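NH(3)-dependent NAD(+) synthetase (Francisella tularensis subsp. holarctica LVS, PDB 3FIU) is an NAD synthase family protein of the HUP clan, an alpha/beta enzyme with a parallel sheet, modelled here as a dimer with bound AMP and pyrophosphate. Local coordinates at residues T57-L61 with Y127-Y131; D64-H68 with G195-G199; I90-Y94 with A119-R124. The contacts are given in a common frame with arbitrary orientation. Numbering follows the deposited sequence.

Interaction 1. Residues T57-L61 with Y127-Y131. With AMP (adenosine monophosphate), chain G.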
loop_
_atom_site.group_PDB
_atom_site.type_symbol
_atom_site.label_atom_id
_atom_site.label_comp_id
_atom_site.label_asym_id
_atom_site.label_seq_id
_atom_site.Cartn_x
_atom_site.Cartn_y
_atom_site.Cartn_z
ATOM N N THR A 57 13.642 -15.481 0.579
ATOM C CA THR A 57 13.140 -15.938 -0.738
ATOM C C THR A 57 13.086 -14.761 -1.672
ATOM O O THR A 57 12.663 -13.664 -1.259
ATOM C CB THR A 57 11.713 -16.521 -0.563
ATOM O OG1 THR A 57 11.793 -17.671 0.281
ATOM C CG2 THR A 57 11.037 -16.923 -1.924
ATOM N N ALA A 58 13.441 -14.997 -2.943
ATOM C CA ALA A 58 13.324 -13.969 -3.975
ATOM C C ALA A 58 12.200 -14.265 -4.955
ATOM O O ALA A 58 12.051 -15.396 -5.408
ATOM C CB ALA A 58 14.636 -13.815 -4.740
ATOM N N LEU A 59 11.424 -13.240 -5.299
ATOM C CA LEU A 59 10.461 -13.374 -6.358
ATOM C C LEU A 59 10.953 -12.591 -7.573
ATOM O O LEU A 59 11.313 -11.435 -7.463
ATOM C CB LEU A 59 9.075 -12.867 -5.916
ATOM C CG LEU A 59 8.478 -13.495 -4.666
ATOM C CD1 LEU A 59 7.003 -13.022 -4.524
ATOM C CD2 LEU A 59 8.580 -15.031 -4.751
ATOM N N ILE A 60 10.967 -13.247 -8.726
ATOM C CA ILE A 60 11.154 -12.553 -9.994
ATOM C C ILE A 60 9.812 -12.439 -10.679
ATOM O O ILE A 60 9.132 -13.441 -10.920
ATOM C CB ILE A 60 12.167 -13.270 -10.880
ATOM C CG1 ILE A 60 13.506 -13.401 -10.152
ATOM C CG2 ILE A 60 12.309 -12.560 -12.298
ATOM C CD1 ILE A 60 14.531 -14.222 -10.939
ATOM N N LEU A 61 9.439 -11.206 -11.026
ATOM C CA LEU A 61 8.055 -10.907 -11.393
ATOM C C LEU A 61 7.984 -10.099 -12.680
ATOM O O LEU A 61 7.525 -8.935 -12.678
ATOM C CB LEU A 61 7.349 -10.165 -10.227
ATOM C CG LEU A 61 7.362 -10.969 -8.930
ATOM C CD1 LEU A 61 6.903 -10.128 -7.710
ATOM C CD2 LEU A 61 6.424 -12.160 -9.143
ATOM N N TYR A 127 2.081 -9.968 -4.809
ATOM C CA TYR A 127 2.851 -11.217 -4.802
ATOM C C TYR A 127 3.690 -11.363 -3.559
ATOM O O TYR A 127 3.663 -12.408 -2.900
ATOM C CB TYR A 127 3.734 -11.337 -6.054
ATOM C CG TYR A 127 2.930 -11.707 -7.253
ATOM C CD1 TYR A 127 2.482 -13.027 -7.439
ATOM C CD2 TYR A 127 2.596 -10.742 -8.212
ATOM C CE1 TYR A 127 1.729 -13.368 -8.564
ATOM C CE2 TYR A 127 1.857 -11.063 -9.310
ATOM C CZ TYR A 127 1.408 -12.378 -9.470
ATOM O OH TYR A 127 0.665 -12.656 -10.564
ATOM N N LEU A 128 4.489 -10.342 -3.269
ATOM C CA LEU A 128 5.347 -10.332 -2.087
ATOM C C LEU A 128 4.620 -10.579 -0.778
ATOM O O LEU A 128 5.083 -11.392 0.038
ATOM C CB LEU A 128 6.147 -9.016 -2.002
ATOM C CG LEU A 128 7.163 -8.884 -3.151
ATOM C CD1 LEU A 128 7.621 -7.449 -3.241
ATOM C CD2 LEU A 128 8.339 -9.837 -2.956
ATOM N N TYR A 129 3.510 -9.876 -0.574
ATOM C CA TYR A 129 2.660 -10.042 0.608
ATOM C C TYR A 129 1.901 -11.378 0.654
ATOM O O TYR A 129 1.687 -11.896 1.720
ATOM C CB TYR A 129 1.714 -8.817 0.770
ATOM C CG TYR A 129 2.482 -7.711 1.473
ATOM C CD1 TYR A 129 3.167 -6.725 0.737
ATOM C CD2 TYR A 129 2.655 -7.751 2.869
ATOM C CE1 TYR A 129 3.955 -5.760 1.392
ATOM C CE2 TYR A 129 3.406 -6.807 3.519
ATOM C CZ TYR A 129 4.064 -5.810 2.786
ATOM O OH TYR A 129 4.841 -4.871 3.462
ATOM N N ALA A 130 1.471 -11.906 -0.491
ATOM C CA ALA A 130 0.890 -13.259 -0.527
ATOM C C ALA A 130 1.915 -14.288 -0.048
ATOM O O ALA A 130 1.585 -15.193 0.750
ATOM C CB ALA A 130 0.409 -13.625 -1.949
ATOM N N TYR A 131 3.148 -14.181 -0.552
ATOM C CA TYR A 131 4.217 -15.091 -0.097
ATOM C C TYR A 131 4.510 -14.904 1.395
ATOM O O TYR A 131 4.545 -15.866 2.167
ATOM C CB TYR A 131 5.519 -14.881 -0.896
ATOM C CG TYR A 131 6.565 -15.919 -0.528
ATOM C CD1 TYR A 131 6.642 -17.126 -1.213
ATOM C CD2 TYR A 131 7.436 -15.707 0.544
ATOM C CE1 TYR A 131 7.583 -18.098 -0.856
ATOM C CE2 TYR A 131 8.378 -16.672 0.912
ATOM C CZ TYR A 131 8.431 -17.877 0.210
ATOM O OH TYR A 131 9.367 -18.843 0.559
HETATM P P AMP G . 12.943 0.324 -9.481
HETATM O O1P AMP G . 13.610 1.150 -8.397
HETATM O O2P AMP G . 11.594 0.921 -9.917
HETATM O O3P AMP G . 13.766 -0.145 -10.629
HETATM O "O5'" AMP G . 12.417 -1.030 -8.747
HETATM C "C5'" AMP G . 11.829 -0.930 -7.433
HETATM C "C4'" AMP G . 11.720 -2.330 -6.856
HETATM O "O4'" AMP G . 10.624 -3.050 -7.434
HETATM C "C3'" AMP G . 12.925 -3.210 -7.163
HETATM O "O3'" AMP G . 13.966 -2.897 -6.248
HETATM C "C2'" AMP G . 12.351 -4.606 -6.945
HETATM O "O2'" AMP G . 12.372 -4.971 -5.547
HETATM C "C1'" AMP G . 10.909 -4.453 -7.436
HETATM N N9 AMP G . 10.836 -4.907 -8.844
HETATM C C8 AMP G . 10.851 -4.133 -9.963
HETATM N N7 AMP G . 10.783 -4.894 -11.087
HETATM C C5 AMP G . 10.756 -6.184 -10.676
HETATM C C6 AMP G . 10.664 -7.493 -11.349
HETATM N N6 AMP G . 10.652 -7.574 -12.700
HETATM N N1 AMP G . 10.626 -8.569 -10.541
HETATM C C2 AMP G . 10.666 -8.518 -9.194
HETATM N N3 AMP G . 10.731 -7.350 -8.494
HETATM C C4 AMP G . 10.772 -6.187 -9.204
#
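This is the helix-on-sheet packing of a Rossmann-like, HUP-type alpha/beta fold: strand 57-60 runs nearly antiparallel to helix 127-131, at 147°, with the segment axes 9.9 Å apart at closest approach. Strand alternation turns Thr57 and Leu59 toward the helix and Ala58 away; Leu61, just past the strand, points toward the helix again. Leu59, with chi1 m and chi2 t, sets CD1 against one turn of the helix, 3.8 Å from Leu128 CD2, 4.0 Å from Tyr127 CB and 4.3 Å from Tyr131 CB. Leu61 uses the same rotamer pair to bring CD1 within 3.8 Å of Tyr127 CB, while its CD2 lies over one face of the Tyr127 ring. That ring reaches the dimer interface, where its OH bonds to Ser100 of the second subunit. Tyr131 differs: chi1 t lays its ring against Thr57, whose CG2 makes a CH-pi contact 4.0 Å from the ring centroid. The hydroxyls Thr57 OG1 and Tyr131 OH hydrogen-bond at 2.7 Å, and Thr57 OG1 is also hydrogen-bonded to Arg137. At the other end the strand opens onto the adenine, where the backbone Leu61 N donates to AMP N1 at 2.9 Å.

Interaction 2. Residues D64-H68 with G195-G199. With AMP (adenosine monophosphate), chain G.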
loop_
_atom_site.group_PDB
_atom_site.type_symbol
_atom_site.label_atom_id
_atom_site.label_comp_id
_atom_site.label_asym_id
_atom_site.label_seq_id
_atom_site.Cartn_x
_atom_site.Cartn_y
_atom_site.Cartn_z
ATOM N N ASP A 64 5.542 -8.279 -19.640
ATOM C CA ASP A 64 6.074 -8.311 -20.997
ATOM C C ASP A 64 6.943 -7.092 -21.304
ATOM O O ASP A 64 7.742 -7.151 -22.214
ATOM C CB ASP A 64 4.949 -8.480 -22.017
ATOM C CG ASP A 64 4.350 -9.880 -21.981
ATOM O OD1 ASP A 64 4.900 -10.773 -21.283
ATOM O OD2 ASP A 64 3.326 -10.085 -22.651
ATOM N N ASN A 65 6.818 -6.011 -20.530
ATOM C CA ASN A 65 7.654 -4.802 -20.722
ATOM C C ASN A 65 9.111 -4.985 -20.314
ATOM O O ASN A 65 10.004 -4.254 -20.795
ATOM C CB ASN A 65 7.095 -3.605 -19.946
ATOM C CG ASN A 65 5.663 -3.278 -20.324
ATOM O OD1 ASN A 65 5.407 -2.363 -21.119
ATOM N ND2 ASN A 65 4.717 -4.029 -19.755
ATOM N N ASN A 66 9.350 -5.942 -19.419
ATOM C CA ASN A 66 10.687 -6.166 -18.845
ATOM C C ASN A 66 11.643 -6.829 -19.830
ATOM O O ASN A 66 11.228 -7.582 -20.713
ATOM C CB ASN A 66 10.617 -7.004 -17.559
ATOM C CG ASN A 66 10.034 -6.232 -16.379
ATOM O OD1 ASN A 66 10.674 -5.355 -15.806
ATOM N ND2 ASN A 66 8.830 -6.563 -16.013
ATOM N N GLN A 67 12.925 -6.542 -19.651
ATOM C CA GLN A 67 13.961 -7.071 -20.518
ATOM C C GLN A 67 14.428 -8.424 -20.009
ATOM O O GLN A 67 14.722 -8.593 -18.825
ATOM C CB GLN A 67 15.151 -6.111 -20.591
ATOM C CG GLN A 67 14.867 -4.784 -21.273
ATOM C CD GLN A 67 14.342 -4.961 -22.683
ATOM O OE1 GLN A 67 15.047 -5.461 -23.566
ATOM N NE2 GLN A 67 13.093 -4.558 -22.903
ATOM N N HIS A 68 14.535 -9.376 -20.913
ATOM C CA HIS A 68 14.959 -10.707 -20.534
ATOM C C HIS A 68 16.295 -10.727 -19.745
ATOM O O HIS A 68 16.493 -11.562 -18.842
ATOM C CB HIS A 68 14.977 -11.609 -21.766
ATOM C CG HIS A 68 15.267 -13.040 -21.459
ATOM N ND1 HIS A 68 14.379 -13.852 -20.782
ATOM C CD2 HIS A 68 16.355 -13.803 -21.717
ATOM C CE1 HIS A 68 14.902 -15.058 -20.647
ATOM N NE2 HIS A 68 16.104 -15.053 -21.198
ATOM N N GLY A 195 12.557 -0.415 -15.668
ATOM C CA GLY A 195 12.276 -1.550 -16.570
ATOM C C GLY A 195 10.992 -1.516 -17.410
ATOM O O GLY A 195 10.542 -2.561 -17.910
ATOM N N LEU A 196 10.402 -0.332 -17.567
ATOM C CA LEU A 196 9.130 -0.187 -18.288
ATOM C C LEU A 196 9.248 -0.301 -19.801
ATOM O O LEU A 196 8.264 -0.621 -20.473
ATOM C CB LEU A 196 8.440 1.134 -17.943
ATOM C CG LEU A 196 7.305 1.140 -16.926
ATOM C CD1 LEU A 196 6.754 2.550 -16.802
ATOM C CD2 LEU A 196 6.189 0.168 -17.332
ATOM N N TRP A 197 10.434 -0.010 -20.337
ATOM C CA TRP A 197 10.715 -0.247 -21.758
ATOM C C TRP A 197 12.215 -0.324 -22.002
ATOM O O TRP A 197 13.019 0.147 -21.173
ATOM C CB TRP A 197 10.061 0.821 -22.667
ATOM C CG TRP A 197 10.649 2.184 -22.505
ATOM C CD1 TRP A 197 11.791 2.661 -23.084
ATOM C CD2 TRP A 197 10.132 3.245 -21.695
ATOM N NE1 TRP A 197 12.021 3.965 -22.681
ATOM C CE2 TRP A 197 11.013 4.349 -21.834
ATOM C CE3 TRP A 197 9.006 3.374 -20.869
ATOM C CZ2 TRP A 197 10.806 5.561 -21.181
ATOM C CZ3 TRP A 197 8.796 4.578 -20.215
ATOM C CH2 TRP A 197 9.700 5.660 -20.369
ATOM N N GLN A 198 12.583 -0.912 -23.140
ATOM C CA GLN A 198 13.972 -1.119 -23.486
ATOM C C GLN A 198 14.706 0.212 -23.608
ATOM O O GLN A 198 14.285 1.110 -24.349
ATOM C CB GLN A 198 14.095 -1.910 -24.789
ATOM C CG GLN A 198 15.478 -2.515 -24.974
ATOM C CD GLN A 198 15.735 -2.970 -26.391
ATOM O OE1 GLN A 198 15.758 -2.162 -27.318
ATOM N NE2 GLN A 198 15.938 -4.272 -26.567
ATOM N N GLY A 199 15.799 0.342 -22.866
ATOM C CA GLY A 199 16.555 1.583 -22.870
ATOM C C GLY A 199 16.085 2.639 -21.885
ATOM O O GLY A 199 16.700 3.706 -21.799
HETATM P P AMP G . 12.943 0.324 -9.481
HETATM O O1P AMP G . 13.610 1.150 -8.397
HETATM O O2P AMP G . 11.594 0.921 -9.917
HETATM O O3P AMP G . 13.766 -0.145 -10.629
HETATM O "O5'" AMP G . 12.417 -1.030 -8.747
HETATM C "C5'" AMP G . 11.829 -0.930 -7.433
HETATM C "C4'" AMP G . 11.720 -2.330 -6.856
HETATM O "O4'" AMP G . 10.624 -3.050 -7.434
HETATM C "C3'" AMP G . 12.925 -3.210 -7.163
HETATM O "O3'" AMP G . 13.966 -2.897 -6.248
HETATM C "C2'" AMP G . 12.351 -4.606 -6.945
HETATM O "O2'" AMP G . 12.372 -4.971 -5.547
HETATM C "C1'" AMP G . 10.909 -4.453 -7.436
HETATM N N9 AMP G . 10.836 -4.907 -8.844
HETATM C C8 AMP G . 10.851 -4.133 -9.963
HETATM N N7 AMP G . 10.783 -4.894 -11.087
HETATM C C5 AMP G . 10.756 -6.184 -10.676
HETATM C C6 AMP G . 10.664 -7.493 -11.349
HETATM N N6 AMP G . 10.652 -7.574 -12.700
HETATM N N1 AMP G . 10.626 -8.569 -10.541
HETATM C C2 AMP G . 10.666 -8.518 -9.194
HETATM N N3 AMP G . 10.731 -7.350 -8.494
HETATM C C4 AMP G . 10.772 -6.187 -9.204
#
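Asn65 lays its side chain over the backbone of Leu196, with Asn65 CB 3.2 Å from Leu196 O, and its OD1 is held by Lys116 from helix 113-135. The two loops run close here: the CA atoms of Asn65 and Leu196, and those of Asn66 and Gly195, are each 5.4 Å apart. Gly195 has a positive phi (72°), and a CB there would point toward the other loop, into the narrow gap. Farther out, Gln67, the N-cap residue of helix 68-81, meets Gln198 side chain to side chain: Gln198 NE2 gives a weak hydrogen bond to Gln67 OE1 at 3.3 Å, and Gln67 OE1 also sits 3.3 Å from Gln198 CG. The contact is thus mostly backbone and polar, at the protein surface. Asn66 lines the AMP pocket, and Gly195 directly follows Ser193 and Ala194, which line it too. Here 195-199 packs against the loop after strand 56-60, at the C-terminal edge of the sheet, where Rossmann-like folds bind nucleotides.

Interaction 3. Residues I90-Y94 with A119-R124. With AMP (adenosine monophosphate), chain G.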
loop_
_atom_site.group_PDB
_atom_site.type_symbol
_atom_site.label_atom_id
_atom_site.label_comp_id
_atom_site.label_asym_id
_atom_site.label_seq_id
_atom_site.Cartn_x
_atom_site.Cartn_y
_atom_site.Cartn_z
ATOM N N ILE A 90 3.747 -11.639 -14.345
ATOM C CA ILE A 90 2.608 -10.898 -13.834
ATOM C C ILE A 90 1.696 -10.519 -14.973
ATOM O O ILE A 90 0.660 -9.862 -14.763
ATOM C CB ILE A 90 3.043 -9.635 -12.985
ATOM C CG1 ILE A 90 3.665 -8.547 -13.888
ATOM C CG2 ILE A 90 3.997 -10.069 -11.889
ATOM C CD1 ILE A 90 3.797 -7.185 -13.220
ATOM N N GLN A 91 2.053 -10.938 -16.188
ATOM C CA GLN A 91 1.297 -10.489 -17.358
ATOM C C GLN A 91 -0.193 -10.915 -17.362
ATOM O O GLN A 91 -1.059 -10.094 -17.668
ATOM C CB GLN A 91 2.025 -10.831 -18.691
ATOM C CG GLN A 91 1.514 -10.049 -19.936
ATOM C CD GLN A 91 1.804 -8.558 -19.839
ATOM O OE1 GLN A 91 2.795 -8.154 -19.232
ATOM N NE2 GLN A 91 0.923 -7.730 -20.412
ATOM N N PRO A 92 -0.499 -12.203 -17.067
ATOM C CA PRO A 92 -1.929 -12.610 -17.006
ATOM C C PRO A 92 -2.770 -11.785 -16.037
ATOM O O PRO A 92 -3.871 -11.319 -16.383
ATOM C CB PRO A 92 -1.866 -14.074 -16.516
ATOM C CG PRO A 92 -0.537 -14.544 -16.981
ATOM C CD PRO A 92 0.405 -13.355 -16.882
ATOM N N ALA A 93 -2.268 -11.619 -14.821
ATOM C CA ALA A 93 -2.953 -10.815 -13.821
ATOM C C ALA A 93 -3.048 -9.349 -14.264
ATOM O O ALA A 93 -4.125 -8.705 -14.130
ATOM C CB ALA A 93 -2.242 -10.939 -12.497
ATOM N N TYR A 94 -1.956 -8.829 -14.826
ATOM C CA TYR A 94 -1.953 -7.419 -15.255
ATOM C C TYR A 94 -2.998 -7.201 -16.390
ATOM O O TYR A 94 -3.765 -6.237 -16.370
ATOM C CB TYR A 94 -0.532 -6.919 -15.662
ATOM C CG TYR A 94 -0.623 -5.558 -16.276
ATOM C CD1 TYR A 94 -0.526 -5.383 -17.664
ATOM C CD2 TYR A 94 -0.939 -4.448 -15.491
ATOM C CE1 TYR A 94 -0.699 -4.124 -18.229
ATOM C CE2 TYR A 94 -1.114 -3.196 -16.051
ATOM C CZ TYR A 94 -0.991 -3.042 -17.417
ATOM O OH TYR A 94 -1.171 -1.774 -17.948
ATOM N N ALA A 119 0.374 0.178 -11.697
ATOM C CA ALA A 119 -0.418 -1.050 -11.510
ATOM C C ALA A 119 0.495 -2.267 -11.395
ATOM O O ALA A 119 0.284 -3.142 -10.545
ATOM C CB ALA A 119 -1.356 -1.250 -12.663
ATOM N N GLN A 120 1.518 -2.327 -12.248
ATOM C CA GLN A 120 2.441 -3.475 -12.181
ATOM C C GLN A 120 3.206 -3.480 -10.876
ATOM O O GLN A 120 3.441 -4.544 -10.302
ATOM C CB GLN A 120 3.372 -3.539 -13.389
ATOM C CG GLN A 120 2.607 -3.727 -14.682
ATOM C CD GLN A 120 3.467 -3.805 -15.938
ATOM O OE1 GLN A 120 2.980 -4.194 -17.013
ATOM N NE2 GLN A 120 4.715 -3.447 -15.824
ATOM N N ALA A 121 3.590 -2.307 -10.377
ATOM C CA ALA A 121 4.320 -2.267 -9.100
ATOM C C ALA A 121 3.453 -2.753 -7.933
ATOM O O ALA A 121 3.928 -3.390 -7.031
ATOM C CB ALA A 121 4.816 -0.845 -8.809
ATOM N N ARG A 122 2.169 -2.434 -7.971
ATOM C CA ARG A 122 1.247 -2.840 -6.937
ATOM C C ARG A 122 0.932 -4.341 -7.062
ATOM O O ARG A 122 0.743 -4.996 -6.069
ATOM C CB ARG A 122 -0.031 -2.015 -7.065
ATOM C CG ARG A 122 0.250 -0.526 -6.716
ATOM C CD ARG A 122 -0.986 0.346 -6.919
ATOM N NE ARG A 122 -0.605 1.721 -6.542
ATOM C CZ ARG A 122 -0.802 2.808 -7.273
ATOM N NH1 ARG A 122 -1.498 2.733 -8.406
ATOM N NH2 ARG A 122 -0.344 3.990 -6.824
ATOM N N LEU A 123 0.863 -4.858 -8.277
ATOM C CA LEU A 123 0.794 -6.317 -8.423
ATOM C C LEU A 123 1.986 -7.017 -7.763
ATOM O O LEU A 123 1.824 -8.026 -7.055
ATOM C CB LEU A 123 0.723 -6.733 -9.885
ATOM C CG LEU A 123 -0.648 -6.682 -10.537
ATOM C CD1 LEU A 123 -0.483 -7.045 -11.996
ATOM C CD2 LEU A 123 -1.621 -7.643 -9.833
ATOM N N ARG A 124 3.193 -6.492 -7.988
ATOM C CA ARG A 124 4.367 -7.081 -7.346
ATOM C C ARG A 124 4.250 -7.048 -5.821
ATOM O O ARG A 124 4.596 -8.007 -5.171
ATOM C CB ARG A 124 5.658 -6.382 -7.820
ATOM C CG ARG A 124 5.922 -6.712 -9.311
ATOM C CD ARG A 124 7.354 -6.391 -9.796
ATOM N NE ARG A 124 7.414 -6.615 -11.244
ATOM C CZ ARG A 124 7.297 -5.664 -12.172
ATOM N NH1 ARG A 124 7.163 -4.377 -11.841
ATOM N NH2 ARG A 124 7.324 -5.997 -13.452
HETATM P P AMP G . 12.943 0.324 -9.481
HETATM O O1P AMP G . 13.610 1.150 -8.397
HETATM O O2P AMP G . 11.594 0.921 -9.917
HETATM O O3P AMP G . 13.766 -0.145 -10.629
HETATM O "O5'" AMP G . 12.417 -1.030 -8.747
HETATM C "C5'" AMP G . 11.829 -0.930 -7.433
HETATM C "C4'" AMP G . 11.720 -2.330 -6.856
HETATM O "O4'" AMP G . 10.624 -3.050 -7.434
HETATM C "C3'" AMP G . 12.925 -3.210 -7.163
HETATM O "O3'" AMP G . 13.966 -2.897 -6.248
HETATM C "C2'" AMP G . 12.351 -4.606 -6.945
HETATM O "O2'" AMP G . 12.372 -4.971 -5.547
HETATM C "C1'" AMP G . 10.909 -4.453 -7.436
HETATM N N9 AMP G . 10.836 -4.907 -8.844
HETATM C C8 AMP G . 10.851 -4.133 -9.963
HETATM N N7 AMP G . 10.783 -4.894 -11.087
HETATM C C5 AMP G . 10.756 -6.184 -10.676
HETATM C C6 AMP G . 10.664 -7.493 -11.349
HETATM N N6 AMP G . 10.652 -7.574 -12.700
HETATM N N1 AMP G . 10.626 -8.569 -10.541
HETATM C C2 AMP G . 10.666 -8.518 -9.194
HETATM N N3 AMP G . 10.731 -7.350 -8.494
HETATM C C4 AMP G . 10.772 -6.187 -9.204
#
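Ile90, just ahead of helix 91-100, points into helix 119-124. Its CD1 lies 3.7 Å from Gln120 CB and 3.7 Å from Arg124 NH2, over one face of the guanidinium, and its carbonyl O takes the hydrogen bond of Tyr94 N (2.8 Å) that starts the helix. Gln91 turns away and bonds through OE1 to Asp64 N. Ala93 faces the partner helix again, its CB 4.3 Å from Leu123 CD2. Tyr94 closes the row: its CB packs 3.7 Å from Leu123 CD1, Gln120 CG makes a CH-pi contact 4.1 Å from the ring centroid, and Ala119 CB touches the ring edge at CE2, 3.9 Å away. No hydrogen bond crosses between the segments, so shape and apolar fit join the two helices. On the guanidinium face opposite Ile90 lies the adenine, with Arg124 NE 3.4 Å from AMP C6, while that NE bonds to Leu61 O. The arginine is thereby clamped between isoleucine and base, forming one wall of the AMP pocket in this NAD synthase fold.

How the interactions relate
From the N terminus, strand 56-60 supplies 57-61, and the loop after it supplies 64-68. Next come 90-94, at the start of helix 91-100, then 119-124 and 127-131, both on helix 113-135, and finally 195-199. Interaction 3 closes the shortest loop and is nested inside the loops of both others; interactions 1 and 2 cross, since 64-68 lies within the loop of interaction 1 but finds its partner beyond it. Helix 113-135 is thus tied to the sheet by interaction 1 and to helix 91-100 by interaction 3, while interaction 2 ties the loop after strand 56-60 to the loop between helices 185-189 and 202-206. All three touch AMP, through Leu61, Asn66 and Arg124.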